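Local structure of glutamine--tRNA ligase (Saccharomyces cerevisiae, 3TL4) at residues 5-8 with 9-13; 163-166 with 167-171; 115-118 with 119-123; 67-70 with 71-74; 18-21 with 22-26. The protein attaches glutamine to its cognate tRNA at the expense of ATP, the chain described here being its appended N-terminal tRNA-binding domain. All coordinates share one frame; numbering follows the deposited sequence.

Contact 1 (5-8 with 9-13); sequences EELT and QLFSQ
One face of the F11 ring lies over the carbonyl oxygen of L7, which sits 3.1 Å above the ring plane and is displaced toward the rim, where CG is the nearest ring atom at 3.2 Å from L7 O. The L7 side chain adds an apolar touch at one side of the ring, with L7 CB 4.2 Å from F11 CE2. What turns the ring back along the helix is its first torsion: CG stands beside the backbone N and anti to the carbonyl carbon (chi1 -64°), above the preceding turn. The same L7 O also takes the F11 amide in a helical bond, F11 N to L7 O 3.2 Å, so this oxygen is both an acceptor and a floor for the ring.

At the next residue, the T8 carbonyl is gripped twice by S12. S12 N reaches T8 O at 3.2 Å and S12 OG reaches it at 3.1 Å, from opposite faces of the carbonyl plane. This is the familiar way for a helical serine to spend its hydroxyl on the carbonyl four residues back. T8's own hydroxyl makes the same kind of bond, to V4 O.

L7 and F11 are the buried residues here: L7 and L10 rest on Y35 of helix 28-39, while F11 reaches L34 of that helix and V21 and I24 of helix 18-24.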
loop_
_atom_site.group_PDB
_atom_site.type_symbol
_atom_site.label_atom_id
_atom_site.label_comp_id
_atom_site.label_asym_id
_atom_site.label_seq_id
_atom_site.Cartn_x
_atom_site.Cartn_y
_atom_site.Cartn_z
ATOM N N GLU A 5 -21.362 -7.567 21.356
ATOM C CA GLU A 5 -22.125 -6.339 21.448
ATOM C C GLU A 5 -21.197 -5.146 21.622
ATOM O O GLU A 5 -21.414 -4.101 21.023
ATOM C CB GLU A 5 -23.142 -6.415 22.587
ATOM C CG GLU A 5 -24.052 -7.634 22.516
ATOM C CD GLU A 5 -23.449 -8.856 23.196
ATOM O OE1 GLU A 5 -22.970 -8.720 24.342
ATOM O OE2 GLU A 5 -23.458 -9.952 22.589
ATOM N N GLU A 6 -20.156 -5.303 22.436
ATOM C CA GLU A 6 -19.214 -4.207 22.680
ATOM C C GLU A 6 -18.405 -3.941 21.422
ATOM O O GLU A 6 -18.261 -2.792 20.995
ATOM C CB GLU A 6 -18.273 -4.519 23.852
ATOM C CG GLU A 6 -18.975 -4.873 25.160
ATOM C CD GLU A 6 -18.016 -4.962 26.337
ATOM O OE1 GLU A 6 -16.894 -5.466 26.158
ATOM O OE2 GLU A 6 -18.382 -4.512 27.441
ATOM N N LEU A 7 -17.878 -5.013 20.834
ATOM C CA LEU A 7 -17.139 -4.924 19.581
ATOM C C LEU A 7 -17.969 -4.216 18.517
ATOM O O LEU A 7 -17.481 -3.323 17.833
ATOM C CB LEU A 7 -16.773 -6.322 19.093
ATOM C CG LEU A 7 -15.899 -7.157 20.024
ATOM C CD1 LEU A 7 -16.065 -8.642 19.722
ATOM C CD2 LEU A 7 -14.449 -6.746 19.911
ATOM N N THR A 8 -19.226 -4.626 18.387
ATOM C CA THR A 8 -20.138 -4.032 17.417
ATOM C C THR A 8 -20.285 -2.535 17.646
ATOM O O THR A 8 -20.251 -1.742 16.700
ATOM C CB THR A 8 -21.542 -4.665 17.497
ATOM O OG1 THR A 8 -21.494 -6.007 17.006
ATOM C CG2 THR A 8 -22.527 -3.876 16.654
ATOM N N GLN A 9 -20.469 -2.155 18.907
ATOM C CA GLN A 9 -20.708 -0.762 19.259
ATOM C C GLN A 9 -19.531 0.134 18.848
ATOM O O GLN A 9 -19.724 1.158 18.196
ATOM C CB GLN A 9 -20.992 -0.639 20.756
ATOM C CG GLN A 9 -22.076 0.374 21.110
ATOM C CD GLN A 9 -22.497 0.295 22.573
ATOM O OE1 GLN A 9 -22.002 1.046 23.417
ATOM N NE2 GLN A 9 -23.418 -0.620 22.877
ATOM N N LEU A 10 -18.315 -0.262 19.212
ATOM C CA LEU A 10 -17.126 0.543 18.918
ATOM C C LEU A 10 -16.902 0.731 17.420
ATOM O O LEU A 10 -16.638 1.836 16.960
ATOM C CB LEU A 10 -15.886 -0.088 19.546
ATOM C CG LEU A 10 -14.547 0.574 19.220
ATOM C CD1 LEU A 10 -14.522 2.011 19.723
ATOM C CD2 LEU A 10 -13.392 -0.230 19.814
ATOM N N PHE A 11 -17.015 -0.361 16.673
ATOM C CA PHE A 11 -16.725 -0.370 15.241
ATOM C C PHE A 11 -17.658 0.520 14.444
ATOM O O PHE A 11 -17.227 1.218 13.524
ATOM C CB PHE A 11 -16.797 -1.797 14.688
ATOM C CG PHE A 11 -15.760 -2.721 15.263
ATOM C CD1 PHE A 11 -14.692 -2.221 15.995
ATOM C CD2 PHE A 11 -15.847 -4.086 15.071
ATOM C CE1 PHE A 11 -13.728 -3.075 16.522
ATOM C CE2 PHE A 11 -14.888 -4.942 15.598
ATOM C CZ PHE A 11 -13.829 -4.435 16.322
ATOM N N SER A 12 -18.942 0.488 14.779
ATOM C CA SER A 12 -19.899 1.318 14.067
ATOM C C SER A 12 -19.793 2.766 14.531
ATOM O O SER A 12 -20.149 3.682 13.796
ATOM C CB SER A 12 -21.317 0.793 14.242
ATOM O OG SER A 12 -21.668 0.786 15.610
ATOM N N GLN A 13 -19.291 2.965 15.747
ATOM C CA GLN A 13 -19.062 4.313 16.263
ATOM C C GLN A 13 -17.898 5.008 15.572
ATOM O O GLN A 13 -17.921 6.226 15.390
ATOM C CB GLN A 13 -18.846 4.293 17.772
ATOM C CG GLN A 13 -20.140 4.131 18.544
ATOM C CD GLN A 13 -19.923 3.650 19.961
ATOM O OE1 GLN A 13 -18.796 3.343 20.362
ATOM N NE2 GLN A 13 -21.005 3.578 20.732
#

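Contact 2 (163-166 with 167-171); sequences PRSF and KPIID
Side-chain carbons of I169 and I170 lie against the carbonyl oxygens of S165 and F166 at the start of helix 166-178. I169 folds back over S165, its CD1 lying 3.3 Å from S165 O and 3.9 Å from S165 CB. I170 does likewise over the next carbonyl, with CG1 3.1 Å from F166 O. In both isoleucines CG1 stands beside the backbone N (chi1 -67° in I169), which directs the longer branch toward the preceding turn. The ring of P168 brings CD 3.4 Å from S165 O.

Among the hydrogen bonds, I170 N to F166 O (3.1 Å) is a sound helical bond, whereas I169 N to S165 O is long and weak. A water joins loop to helix by donating to P163 O and accepting from K167 N at 2.8 Å.

Within the helix an ionic pair forms: K167, bent at chi2 and chi4, brings NZ 2.9 Å from D171 OD1 on the syn side of the carboxylate. In the loop, R164 pairs with D162.

One face of the F166 ring is covered by P163, whose CA lies 3.6 Å above the ring plane, over its centre. Beyond these residues, F166 is packed by F149 and K153 of helix 145-153 and by V122 of helix 119-132, which also meets S165 and I169.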
loop_
_atom_site.group_PDB
_atom_site.type_symbol
_atom_site.label_atom_id
_atom_site.label_comp_id
_atom_site.label_asym_id
_atom_site.label_seq_id
_atom_site.Cartn_x
_atom_site.Cartn_y
_atom_site.Cartn_z
ATOM N N PRO A 163 1.032 3.360 -8.553
ATOM C CA PRO A 163 1.086 2.504 -9.749
ATOM C C PRO A 163 0.054 2.858 -10.809
ATOM O O PRO A 163 0.012 2.202 -11.849
ATOM C CB PRO A 163 0.802 1.103 -9.195
ATOM C CG PRO A 163 -0.024 1.348 -7.970
ATOM C CD PRO A 163 0.453 2.666 -7.389
ATOM N N ARG A 164 -0.765 3.870 -10.558
ATOM C CA ARG A 164 -1.739 4.293 -11.553
ATOM C C ARG A 164 -1.078 5.170 -12.605
ATOM O O ARG A 164 -1.625 5.400 -13.683
ATOM C CB ARG A 164 -2.907 5.015 -10.886
ATOM C CG ARG A 164 -3.809 4.086 -10.093
ATOM C CD ARG A 164 -4.823 4.873 -9.288
ATOM N NE ARG A 164 -4.170 5.775 -8.346
ATOM C CZ ARG A 164 -4.817 6.634 -7.567
ATOM N NH1 ARG A 164 -6.140 6.712 -7.621
ATOM N NH2 ARG A 164 -4.141 7.417 -6.739
ATOM N N SER A 165 0.111 5.660 -12.281
ATOM C CA SER A 165 0.856 6.492 -13.206
ATOM C C SER A 165 1.641 5.618 -14.174
ATOM O O SER A 165 2.030 6.063 -15.248
ATOM C CB SER A 165 1.810 7.411 -12.443
ATOM O OG SER A 165 2.763 6.664 -11.708
ATOM N N PHE A 166 1.871 4.365 -13.802
ATOM C CA PHE A 166 2.786 3.559 -14.592
ATOM C C PHE A 166 2.335 3.399 -16.058
ATOM O O PHE A 166 3.126 3.583 -16.980
ATOM C CB PHE A 166 3.030 2.207 -13.936
ATOM C CG PHE A 166 3.688 2.290 -12.574
ATOM C CD1 PHE A 166 4.073 3.506 -12.038
ATOM C CD2 PHE A 166 3.902 1.143 -11.827
ATOM C CE1 PHE A 166 4.668 3.575 -10.787
ATOM C CE2 PHE A 166 4.505 1.203 -10.576
ATOM C CZ PHE A 166 4.891 2.428 -10.060
ATOM N N LYS A 167 1.063 3.087 -16.278
ATOM C CA LYS A 167 0.615 2.727 -17.625
ATOM C C LYS A 167 0.614 3.864 -18.657
ATOM O O LYS A 167 1.095 3.684 -19.769
ATOM C CB LYS A 167 -0.740 2.030 -17.587
ATOM C CG LYS A 167 -0.959 1.129 -18.783
ATOM C CD LYS A 167 0.208 0.163 -18.952
ATOM C CE LYS A 167 -0.002 -0.772 -20.137
ATOM N NZ LYS A 167 -0.241 -0.037 -21.414
ATOM N N PRO A 168 0.067 5.035 -18.296
ATOM C CA PRO A 168 0.095 6.185 -19.211
ATOM C C PRO A 168 1.512 6.643 -19.529
ATOM O O PRO A 168 1.804 7.028 -20.661
ATOM C CB PRO A 168 -0.633 7.280 -18.427
ATOM C CG PRO A 168 -1.490 6.537 -17.449
ATOM C CD PRO A 168 -0.707 5.318 -17.077
ATOM N N ILE A 169 2.396 6.620 -18.541
ATOM C CA ILE A 169 3.754 7.076 -18.807
ATOM C C ILE A 169 4.490 6.101 -19.724
ATOM O O ILE A 169 5.274 6.518 -20.580
ATOM C CB ILE A 169 4.540 7.331 -17.525
ATOM C CG1 ILE A 169 3.931 8.522 -16.772
ATOM C CG2 ILE A 169 5.987 7.586 -17.859
ATOM C CD1 ILE A 169 4.215 8.494 -15.275
ATOM N N ILE A 170 4.209 4.810 -19.563
ATOM C CA ILE A 170 4.750 3.793 -20.460
ATOM C C ILE A 170 4.247 3.925 -21.891
ATOM O O ILE A 170 5.034 3.871 -22.831
ATOM C CB ILE A 170 4.446 2.373 -19.979
ATOM C CG1 ILE A 170 5.243 2.080 -18.712
ATOM C CG2 ILE A 170 4.788 1.371 -21.079
ATOM C CD1 ILE A 170 4.839 0.809 -18.011
ATOM N N ASP A 171 2.934 4.075 -22.053
ATOM C CA ASP A 171 2.353 4.297 -23.373
ATOM C C ASP A 171 3.012 5.487 -24.085
ATOM O O ASP A 171 3.344 5.405 -25.264
ATOM C CB ASP A 171 0.835 4.488 -23.284
ATOM C CG ASP A 171 0.091 3.183 -22.953
ATOM O OD1 ASP A 171 0.680 2.085 -23.100
ATOM O OD2 ASP A 171 -1.092 3.256 -22.549
HETATM O O HOH W 1 -0.901 2.439 -14.339
#

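Contact 3 (115-118 with 119-123); sequences IEIT and EDQVR
T118 OG1 accepts from Q121 N at 3.1 Å, with an N-H...O angle of 149°, and so makes T118 the N-cap of helix 119-132. Such a cap engages an amide of the first helical turn, which has no carbonyl one turn earlier within the helix to pair with. T118 OG1 is turned toward it by a first torsion of 63°, which sets the hydroxyl between the backbone N and the carbonyl carbon.

T118 also works through its backbone. V122 N meets T118 O at 3.0 Å in a nearly straight bond (170°), the first full helical bond here, while Q121 N makes only a weak bond to that oxygen.

The Q121 side chain doubles back along the incoming loop. With CG beside its own backbone N and the chain extended beyond, it runs past the threonine, its CG 3.0 Å from T118 OG1, and ends close to T118 N and E116 O. Which way round its terminal amide is turned is doubtful, so the firm tie between this glutamine and the threonine is the bond from Q121 N.

I117 faces the helix through its CG2 branch, crossing Q121 and V122 at about a right angle. I117 also meets L158 and A161, and V122 packs on F166 and I169 of helix 166-178. From the first residue of the helix, E119 OE2 reaches R123 one turn on, lying in the plane of the guanidinium, at its edge, 3.0 Å from R123 NH1, while R123 NE pairs with E173; I117 CG2, on the loop side, is 3.7 Å from Q121 CB.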
loop_
_atom_site.group_PDB
_atom_site.type_symbol
_atom_site.label_atom_id
_atom_site.label_comp_id
_atom_site.label_asym_id
_atom_site.label_seq_id
_atom_site.Cartn_x
_atom_site.Cartn_y
_atom_site.Cartn_z
ATOM N N ILE A 115 8.519 9.308 1.375
ATOM C CA ILE A 115 8.894 9.048 -0.005
ATOM C C ILE A 115 7.751 9.424 -0.933
ATOM O O ILE A 115 6.671 8.826 -0.869
ATOM C CB ILE A 115 9.210 7.565 -0.232
ATOM C CG1 ILE A 115 10.284 7.090 0.743
ATOM C CG2 ILE A 115 9.626 7.313 -1.682
ATOM C CD1 ILE A 115 11.630 7.725 0.514
ATOM N N GLU A 116 7.978 10.428 -1.779
ATOM C CA GLU A 116 7.047 10.711 -2.869
ATOM C C GLU A 116 7.730 10.710 -4.240
ATOM O O GLU A 116 8.481 11.626 -4.576
ATOM C CB GLU A 116 6.290 12.023 -2.667
ATOM C CG GLU A 116 5.262 12.250 -3.780
ATOM C CD GLU A 116 4.534 13.577 -3.680
ATOM O OE1 GLU A 116 3.987 13.875 -2.593
ATOM O OE2 GLU A 116 4.505 14.321 -4.691
ATOM N N ILE A 117 7.455 9.668 -5.016
ATOM C CA ILE A 117 7.951 9.553 -6.377
ATOM C C ILE A 117 7.050 10.333 -7.330
ATOM O O ILE A 117 5.861 10.045 -7.453
ATOM C CB ILE A 117 7.975 8.092 -6.816
ATOM C CG1 ILE A 117 8.504 7.212 -5.680
ATOM C CG2 ILE A 117 8.796 7.927 -8.083
ATOM C CD1 ILE A 117 9.915 7.508 -5.287
ATOM N N THR A 118 7.626 11.320 -8.004
ATOM C CA THR A 118 6.864 12.200 -8.885
ATOM C C THR A 118 6.651 11.549 -10.245
ATOM O O THR A 118 7.378 10.629 -10.613
ATOM C CB THR A 118 7.603 13.529 -9.104
ATOM O OG1 THR A 118 8.851 13.276 -9.755
ATOM C CG2 THR A 118 7.878 14.216 -7.783
ATOM N N GLU A 119 5.656 12.019 -10.993
ATOM C CA GLU A 119 5.472 11.553 -12.362
ATOM C C GLU A 119 6.799 11.630 -13.132
ATOM O O GLU A 119 7.111 10.770 -13.959
ATOM C CB GLU A 119 4.407 12.382 -13.081
ATOM C CG GLU A 119 4.730 12.589 -14.558
ATOM C CD GLU A 119 3.666 13.350 -15.330
ATOM O OE1 GLU A 119 2.700 13.846 -14.709
ATOM O OE2 GLU A 119 3.801 13.444 -16.570
ATOM N N ASP A 120 7.582 12.666 -12.859
ATOM C CA ASP A 120 8.836 12.868 -13.566
ATOM C C ASP A 120 9.860 11.782 -13.229
ATOM O O ASP A 120 10.636 11.348 -14.076
ATOM C CB ASP A 120 9.387 14.239 -13.220
ATOM C CG ASP A 120 10.254 14.797 -14.304
ATOM O OD1 ASP A 120 9.690 15.350 -15.270
ATOM O OD2 ASP A 120 11.496 14.684 -14.194
ATOM N N GLN A 121 9.858 11.334 -11.981
ATOM C CA GLN A 121 10.761 10.255 -11.597
ATOM C C GLN A 121 10.313 8.907 -12.186
ATOM O O GLN A 121 11.140 8.154 -12.703
ATOM C CB GLN A 121 10.910 10.160 -10.078
ATOM C CG GLN A 121 11.213 11.488 -9.385
ATOM C CD GLN A 121 11.345 11.319 -7.878
ATOM O OE1 GLN A 121 12.363 10.832 -7.388
ATOM N NE2 GLN A 121 10.314 11.709 -7.140
ATOM N N VAL A 122 9.016 8.597 -12.114
ATOM C CA VAL A 122 8.500 7.387 -12.769
ATOM C C VAL A 122 9.005 7.369 -14.215
ATOM O O VAL A 122 9.559 6.377 -14.681
ATOM C CB VAL A 122 6.937 7.300 -12.730
ATOM C CG1 VAL A 122 6.439 6.091 -13.503
ATOM C CG2 VAL A 122 6.418 7.250 -11.291
ATOM N N ARG A 123 8.844 8.497 -14.900
ATOM C CA ARG A 123 9.253 8.650 -16.295
ATOM C C ARG A 123 10.751 8.375 -16.498
ATOM O O ARG A 123 11.142 7.703 -17.439
ATOM C CB ARG A 123 8.879 10.057 -16.784
ATOM C CG ARG A 123 9.238 10.371 -18.229
ATOM C CD ARG A 123 8.365 11.521 -18.790
ATOM N NE ARG A 123 7.331 10.984 -19.668
ATOM C CZ ARG A 123 6.032 11.199 -19.523
ATOM N NH1 ARG A 123 5.588 11.967 -18.543
ATOM N NH2 ARG A 123 5.184 10.656 -20.379
#

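Contact 4 (67-70 with 71-74); sequences LPKS and ELIV
A tight turn leading directly into a helix brings K69 against E71 and L72 and L67 against I73, where the loop after helix 49-62 runs into helix 70-78. Residues 67-70 form a type II beta turn, closed by S70 N on L67 O at 3.2 Å, with K69 in the left-handed region (phi 61°).

The turn passes into the helix through two backbone bonds. L72 N reaches K69 O at 3.1 Å from well above the carbonyl plane, whereas V74 N meets S70 O at 3.2 Å in that plane, the i to i+4 bond of the helix.

E71 curls back over the turn. Its CG is set between the backbone N and the carbonyl carbon (chi1 71°) and the chain bends again at chi2, which lays the carboxylate over K69, OE1 being 3.5 Å from K69 CA. OE2 meets the lysine's aliphatic part, not its charge: K69 NZ is 5.8 Å from E71 OE2 and is held by the carbonyls of E100 and S102. K69 and L72 lie side by side, pointing the same way.

S70 is buried, and its hydroxyl is satisfied by E40. Around it, L67, K69 and I73 pack on helix 85-98, and V74 on L37 and L58. L67 and I73 cross at about a right angle, meeting through their methyl ends, CD2 of L67 and CD1 of I73, 3.9 Å apart.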
loop_
_atom_site.group_PDB
_atom_site.type_symbol
_atom_site.label_atom_id
_atom_site.label_comp_id
_atom_site.label_asym_id
_atom_site.label_seq_id
_atom_site.Cartn_x
_atom_site.Cartn_y
_atom_site.Cartn_z
ATOM N N LEU A 67 1.348 -7.667 19.535
ATOM C CA LEU A 67 2.520 -7.105 18.871
ATOM C C LEU A 67 3.086 -5.952 19.701
ATOM O O LEU A 67 2.435 -4.913 19.851
ATOM C CB LEU A 67 2.156 -6.621 17.465
ATOM C CG LEU A 67 3.269 -6.092 16.559
ATOM C CD1 LEU A 67 4.156 -7.221 16.064
ATOM C CD2 LEU A 67 2.659 -5.350 15.385
ATOM N N PRO A 68 4.295 -6.135 20.263
ATOM C CA PRO A 68 4.919 -5.027 20.999
ATOM C C PRO A 68 5.097 -3.809 20.085
ATOM O O PRO A 68 5.376 -3.984 18.900
ATOM C CB PRO A 68 6.272 -5.606 21.414
ATOM C CG PRO A 68 6.043 -7.099 21.456
ATOM C CD PRO A 68 5.100 -7.370 20.323
ATOM N N LYS A 69 4.911 -2.606 20.627
ATOM C CA LYS A 69 5.029 -1.371 19.863
ATOM C C LYS A 69 4.029 -1.262 18.691
ATOM O O LYS A 69 4.277 -0.530 17.743
ATOM C CB LYS A 69 6.465 -1.192 19.344
ATOM C CG LYS A 69 7.513 -0.918 20.426
ATOM C CD LYS A 69 7.337 0.445 21.066
ATOM C CE LYS A 69 8.425 0.742 22.107
ATOM N NZ LYS A 69 9.764 1.057 21.520
ATOM N N SER A 70 2.909 -1.977 18.758
ATOM C CA SER A 70 1.890 -1.883 17.716
ATOM C C SER A 70 1.405 -0.441 17.550
ATOM O O SER A 70 1.055 -0.030 16.453
ATOM C CB SER A 70 0.704 -2.809 18.017
ATOM O OG SER A 70 0.116 -2.502 19.276
ATOM N N GLU A 71 1.412 0.329 18.637
ATOM C CA GLU A 71 0.908 1.703 18.608
ATOM C C GLU A 71 1.710 2.611 17.677
ATOM O O GLU A 71 1.243 3.672 17.279
ATOM C CB GLU A 71 0.865 2.306 20.016
ATOM C CG GLU A 71 2.235 2.611 20.634
ATOM C CD GLU A 71 2.892 1.408 21.328
ATOM O OE1 GLU A 71 2.305 0.298 21.354
ATOM O OE2 GLU A 71 4.012 1.582 21.848
ATOM N N LEU A 72 2.928 2.209 17.340
ATOM C CA LEU A 72 3.725 3.000 16.415
ATOM C C LEU A 72 3.053 2.962 15.056
ATOM O O LEU A 72 2.915 3.981 14.389
ATOM C CB LEU A 72 5.138 2.444 16.295
ATOM C CG LEU A 72 6.074 2.586 17.480
ATOM C CD1 LEU A 72 7.357 1.829 17.173
ATOM C CD2 LEU A 72 6.349 4.062 17.756
ATOM N N ILE A 73 2.634 1.771 14.646
ATOM C CA ILE A 73 1.910 1.611 13.382
ATOM C C ILE A 73 0.575 2.365 13.400
ATOM O O ILE A 73 0.248 3.087 12.466
ATOM C CB ILE A 73 1.644 0.133 13.065
ATOM C CG1 ILE A 73 2.863 -0.721 13.446
ATOM C CG2 ILE A 73 1.265 -0.046 11.595
ATOM C CD1 ILE A 73 2.704 -2.212 13.121
ATOM N N VAL A 74 -0.199 2.195 14.465
ATOM C CA VAL A 74 -1.453 2.928 14.587
ATOM C C VAL A 74 -1.272 4.454 14.499
ATOM O O VAL A 74 -1.993 5.134 13.763
ATOM C CB VAL A 74 -2.202 2.560 15.869
ATOM C CG1 VAL A 74 -3.404 3.465 16.044
ATOM C CG2 VAL A 74 -2.620 1.080 15.832
#

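Contact 5 (18-21 with 22-26); sequences DKKV and KEIVK
K20 leaves the helix with CG opposite its backbone N (chi1 -171°) and then bends at chi2 (56°), which swings the rest of the chain along the helix toward E23. The glutamate answers with a fully extended start, its CG likewise opposite the backbone N, and the two side chains cross at a slant. Their ends meet as a salt bridge three residues apart, K20 NZ to E23 OE2 at 3.3 Å, long enough that the hydrogen bond within it is weak.

Nearer the backbone, I24 crosses the same lysine obliquely. Its CG1 lies 3.4 Å from K20 O, and its CD1 touches the aliphatic part of the lysine at 4.2 Å from K20 CG. That carbonyl also receives a straight helical bond, I24 N to K20 O at 2.9 Å (168°).

Successive i to i+4 backbone bonds join the two segments. V25 N to V21 O is sound at 3.1 Å, K22 N comes to D18 O from above the carbonyl plane, and E23 N to K19 O is weak. V25 adds a methyl, CG2, 3.2 Å from V21 O.

The apolar side of helix 18-24 is turned to its neighbours: V21 and I24 pack on F11 of helix 4-13, I24 also on L34, and both K20 and I24 on H56 of helix 49-62. Chemically, the helix probably owes more to its backbone bonds and its buried aliphatic side than to the lysine–glutamate pair, which, with E23 exposed, is likely to contribute only modestly because solvent would screen its charges.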
loop_
_atom_site.group_PDB
_atom_site.type_symbol
_atom_site.label_atom_id
_atom_site.label_comp_id
_atom_site.label_asym_id
_atom_site.label_seq_id
_atom_site.Cartn_x
_atom_site.Cartn_y
_atom_site.Cartn_z
ATOM N N ASP A 18 -22.570 -1.002 8.679
ATOM C CA ASP A 18 -23.213 -2.123 9.356
ATOM C C ASP A 18 -22.949 -3.490 8.725
ATOM O O ASP A 18 -22.787 -4.489 9.430
ATOM C CB ASP A 18 -24.711 -1.853 9.447
ATOM C CG ASP A 18 -25.007 -0.456 9.958
ATOM O OD1 ASP A 18 -25.333 -0.317 11.156
ATOM O OD2 ASP A 18 -24.881 0.509 9.168
ATOM N N LYS A 19 -22.904 -3.529 7.400
ATOM C CA LYS A 19 -22.629 -4.768 6.690
ATOM C C LYS A 19 -21.172 -5.178 6.873
ATOM O O LYS A 19 -20.845 -6.367 6.878
ATOM C CB LYS A 19 -22.961 -4.602 5.210
ATOM C CG LYS A 19 -22.467 -5.717 4.311
ATOM C CD LYS A 19 -22.612 -5.289 2.863
ATOM C CE LYS A 19 -22.471 -3.772 2.749
ATOM N NZ LYS A 19 -22.520 -3.267 1.348
ATOM N N LYS A 20 -20.307 -4.179 7.037
ATOM C CA LYS A 20 -18.876 -4.395 7.223
ATOM C C LYS A 20 -18.596 -4.917 8.626
ATOM O O LYS A 20 -17.910 -5.918 8.793
ATOM C CB LYS A 20 -18.104 -3.099 6.953
ATOM C CG LYS A 20 -16.593 -3.243 6.912
ATOM C CD LYS A 20 -16.132 -4.278 5.894
ATOM C CE LYS A 20 -14.607 -4.332 5.844
ATOM N NZ LYS A 20 -14.072 -5.456 5.019
ATOM N N VAL A 21 -19.144 -4.238 9.628
ATOM C CA VAL A 21 -19.059 -4.680 11.018
ATOM C C VAL A 21 -19.502 -6.135 11.210
ATOM O O VAL A 21 -18.892 -6.886 11.967
ATOM C CB VAL A 21 -19.959 -3.818 11.920
ATOM C CG1 VAL A 21 -20.066 -4.435 13.307
ATOM C CG2 VAL A 21 -19.443 -2.391 11.983
ATOM N N LYS A 22 -20.585 -6.518 10.540
ATOM C CA LYS A 22 -21.142 -7.865 10.657
ATOM C C LYS A 22 -20.139 -8.911 10.154
ATOM O O LYS A 22 -19.975 -9.979 10.740
ATOM C CB LYS A 22 -22.452 -7.947 9.873
ATOM C CG LYS A 22 -23.212 -9.248 10.030
ATOM C CD LYS A 22 -24.382 -9.305 9.074
ATOM C CE LYS A 22 -24.967 -10.707 9.014
ATOM N NZ LYS A 22 -25.422 -11.170 10.353
ATOM N N GLU A 23 -19.459 -8.573 9.066
ATOM C CA GLU A 23 -18.417 -9.409 8.492
ATOM C C GLU A 23 -17.177 -9.488 9.410
ATOM O O GLU A 23 -16.650 -10.576 9.674
ATOM C CB GLU A 23 -18.058 -8.847 7.116
ATOM C CG GLU A 23 -16.978 -9.585 6.363
ATOM C CD GLU A 23 -16.425 -8.758 5.216
ATOM O OE1 GLU A 23 -17.228 -8.252 4.401
ATOM O OE2 GLU A 23 -15.186 -8.595 5.143
ATOM N N ILE A 24 -16.723 -8.338 9.907
ATOM C CA ILE A 24 -15.573 -8.285 10.809
ATOM C C ILE A 24 -15.704 -9.182 12.059
ATOM O O ILE A 24 -14.760 -9.894 12.414
ATOM C CB ILE A 24 -15.263 -6.844 11.257
ATOM C CG1 ILE A 24 -14.721 -6.020 10.083
ATOM C CG2 ILE A 24 -14.251 -6.853 12.413
ATOM C CD1 ILE A 24 -14.620 -4.522 10.368
ATOM N N VAL A 25 -16.860 -9.136 12.722
ATOM C CA VAL A 25 -17.064 -9.891 13.961
ATOM C C VAL A 25 -17.198 -11.396 13.706
ATOM O O VAL A 25 -17.181 -12.196 14.643
ATOM C CB VAL A 25 -18.294 -9.391 14.769
ATOM C CG1 VAL A 25 -18.024 -8.029 15.382
ATOM C CG2 VAL A 25 -19.538 -9.347 13.892
ATOM N N LYS A 26 -17.344 -11.771 12.437
ATOM C CA LYS A 26 -17.283 -13.172 12.046
ATOM C C LYS A 26 -15.927 -13.740 12.473
ATOM O O LYS A 26 -15.822 -14.901 12.872
ATOM C CB LYS A 26 -17.452 -13.309 10.527
ATOM C CG LYS A 26 -18.794 -13.888 10.056
ATOM C CD LYS A 26 -19.976 -13.075 10.548
ATOM C CE LYS A 26 -21.266 -13.553 9.909
ATOM N NZ LYS A 26 -22.450 -12.862 10.488
#

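The five contacts illustrate how short-range helical geometry feeds tertiary packing, and on this all-helical domain they form two touching pairs and a separate contact 4. Contacts 1 and 5, with centres about 10 Å apart, join through F11, whose CE2 lies 3.8 Å from I24 CG2, and through V21. Contacts 2 and 3, about 11 Å apart between centres, meet where I169 CD1 lies 3.7 Å from V122 CG1. Contact 4 stands, centre to centre, about 22 Å from contact 1 and about 30 Å from contact 3, touching neither. Contacts 1 and 2, about 41 Å apart between centres, lie on opposite sides of the chain's centre. Glutaminylation itself belongs to the enzyme's catalytic core, which this tRNA-binding fragment lacks.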